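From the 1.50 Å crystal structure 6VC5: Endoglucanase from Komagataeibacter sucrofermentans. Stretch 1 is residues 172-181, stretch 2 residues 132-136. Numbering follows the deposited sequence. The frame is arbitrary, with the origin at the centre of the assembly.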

# COMPACT_ATOMS: atom_id res chain seq x y z
N ALA A 172 2.92 -9.03 -20.42
CA ALA A 172 2.36 -10.20 -19.76
C ALA A 172 3.08 -10.55 -18.45
O ALA A 172 2.52 -11.30 -17.64
CB ALA A 172 2.39 -11.40 -20.71
N LYS A 173 4.29 -10.03 -18.23
CA LYS A 173 4.96 -10.26 -16.95
C LYS A 173 4.17 -9.65 -15.80
O LYS A 173 4.19 -10.19 -14.69
CB LYS A 173 6.39 -9.73 -17.00
CG LYS A 173 7.27 -10.16 -15.83
CD LYS A 173 8.68 -9.62 -15.99
CE LYS A 173 9.53 -9.90 -14.75
NZ LYS A 173 10.89 -9.28 -14.88
N TRP A 174 3.46 -8.55 -16.04
CA TRP A 174 2.62 -7.99 -14.98
C TRP A 174 1.50 -8.95 -14.62
O TRP A 174 1.15 -9.10 -13.44
CB TRP A 174 2.07 -6.62 -15.39
CG TRP A 174 3.07 -5.51 -15.29
CD1 TRP A 174 3.57 -4.77 -16.32
CD2 TRP A 174 3.72 -5.03 -14.10
NE1 TRP A 174 4.47 -3.85 -15.85
CE2 TRP A 174 4.58 -3.99 -14.49
CE3 TRP A 174 3.65 -5.38 -12.76
CZ2 TRP A 174 5.36 -3.28 -13.58
CZ3 TRP A 174 4.43 -4.68 -11.85
CH2 TRP A 174 5.28 -3.65 -12.27
N THR A 175 0.93 -9.64 -15.62
CA THR A 175 -0.08 -10.65 -15.35
C THR A 175 0.49 -11.78 -14.50
O THR A 175 -0.18 -12.26 -13.58
CB THR A 175 -0.60 -11.19 -16.69
OG1 THR A 175 -1.07 -10.09 -17.48
CG2 THR A 175 -1.75 -12.16 -16.46
N LYS A 176 1.73 -12.18 -14.78
CA LYS A 176 2.35 -13.25 -14.01
C LYS A 176 2.63 -12.81 -12.57
O LYS A 176 2.40 -13.58 -11.63
CB LYS A 176 3.65 -13.71 -14.68
CG LYS A 176 4.30 -14.90 -14.00
CD LYS A 176 5.54 -15.37 -14.75
CE LYS A 176 5.90 -16.81 -14.39
NZ LYS A 176 6.52 -16.92 -13.03
N VAL A 177 3.10 -11.58 -12.38
CA VAL A 177 3.33 -11.07 -11.03
C VAL A 177 2.04 -11.06 -10.22
O VAL A 177 2.01 -11.48 -9.05
CB VAL A 177 3.99 -9.68 -11.08
CG1 VAL A 177 4.03 -9.08 -9.66
CG2 VAL A 177 5.38 -9.77 -11.66
N MET A 178 0.95 -10.56 -10.82
CA MET A 178 -0.34 -10.50 -10.13
C MET A 178 -0.85 -11.90 -9.82
O MET A 178 -1.32 -12.16 -8.70
CB MET A 178 -1.36 -9.75 -11.00
CG MET A 178 -1.33 -8.23 -10.89
SD MET A 178 -2.60 -7.37 -11.89
CE MET A 178 -1.84 -7.39 -13.53
N GLY A 179 -0.78 -12.81 -10.80
CA GLY A 179 -1.32 -14.15 -10.59
C GLY A 179 -0.52 -14.96 -9.60
O GLY A 179 -1.08 -15.69 -8.78
N ASP A 180 0.81 -14.84 -9.65
CA ASP A 180 1.62 -15.49 -8.63
C ASP A 180 1.39 -14.86 -7.26
O ASP A 180 1.40 -15.56 -6.24
CB ASP A 180 3.11 -15.43 -8.99
CG ASP A 180 3.45 -16.30 -10.20
OD1 ASP A 180 2.59 -17.09 -10.64
OD2 ASP A 180 4.59 -16.19 -10.71
N GLY A 181 1.16 -13.54 -7.22
CA GLY A 181 0.85 -12.88 -5.96
C GLY A 181 -0.40 -13.44 -5.30
O GLY A 181 -0.42 -13.68 -4.09
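Stretch 2 (132-136) GPYTV

Stretch 2 enters as a loop and becomes a strand at Tyr-134, running almost perpendicular to the helix of stretch 1: the N-to-C directions differ by 97°, and the axes approach to 7.3 Å. Gly-132 makes no contact; its phi of 53° favours glycine, and a CB there would clash with CD of Pro-133. Pro-133, at phi/psi -87/11, touches the helix lightly, its O lying 4.0 Å from NZ of Lys-176.

Tyr-134 opens the strand at -116/160 with its CA-to-CB bond directed sideways to the helix. Its CA lies 5.7 Å from CA of Asp-180, and the carboxylate comes closer still, OD2 to CA of Tyr-134 being 3.3 Å.

Thr-135 (-109/120) is the centre of the contact, pointing toward the helix and covered more than any other residue here. Its N donates a nearly straight hydrogen bond to OD2 of Asp-180 at 2.8 Å. The same OD2 takes a salt bridge from NZ of Lys-176, one turn earlier, at 3.1 Å, so one oxygen joins helix side chain to strand backbone. CG2 of Thr-135 packs on CG2 of Val-177 at 3.9 Å, while a water donates to O of Thr-135 (2.6 Å) and O of Val-177 (2.8 Å), linking the two backbones. Val-136, at -108/158, then points away, as strand alternation predicts.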

# COMPACT_ATOMS: atom_id res chain seq x y z
N GLY A 132 11.30 -20.16 -6.68
CA GLY A 132 10.57 -21.38 -6.92
C GLY A 132 9.77 -21.29 -8.21
O GLY A 132 10.29 -20.89 -9.25
N PRO A 133 8.48 -21.60 -8.15
CA PRO A 133 7.63 -21.49 -9.34
C PRO A 133 7.02 -20.11 -9.57
O PRO A 133 6.15 -19.98 -10.44
CB PRO A 133 6.51 -22.50 -9.03
CG PRO A 133 6.34 -22.36 -7.53
CD PRO A 133 7.72 -22.08 -6.97
N TYR A 134 7.46 -19.09 -8.83
CA TYR A 134 6.84 -17.77 -8.84
C TYR A 134 7.78 -16.71 -9.39
O TYR A 134 9.00 -16.87 -9.39
CB TYR A 134 6.48 -17.33 -7.42
CG TYR A 134 5.73 -18.33 -6.60
CD1 TYR A 134 4.44 -18.72 -6.94
CD2 TYR A 134 6.30 -18.88 -5.45
CE1 TYR A 134 3.74 -19.63 -6.18
CE2 TYR A 134 5.61 -19.80 -4.69
CZ TYR A 134 4.34 -20.17 -5.05
OH TYR A 134 3.65 -21.09 -4.29
N THR A 135 7.18 -15.60 -9.82
CA THR A 135 7.87 -14.33 -9.93
C THR A 135 7.30 -13.46 -8.82
O THR A 135 6.08 -13.24 -8.78
CB THR A 135 7.59 -13.68 -11.29
OG1 THR A 135 8.10 -14.53 -12.32
CG2 THR A 135 8.28 -12.33 -11.36
N VAL A 136 8.16 -13.00 -7.92
CA VAL A 136 7.71 -12.28 -6.72
C VAL A 136 8.07 -10.80 -6.84
O VAL A 136 8.96 -10.40 -7.59
CB VAL A 136 8.27 -12.86 -5.40
CG1 VAL A 136 7.97 -14.35 -5.30
CG2 VAL A 136 9.76 -12.57 -5.28
O HOH W 1 4.10 -12.29 -7.44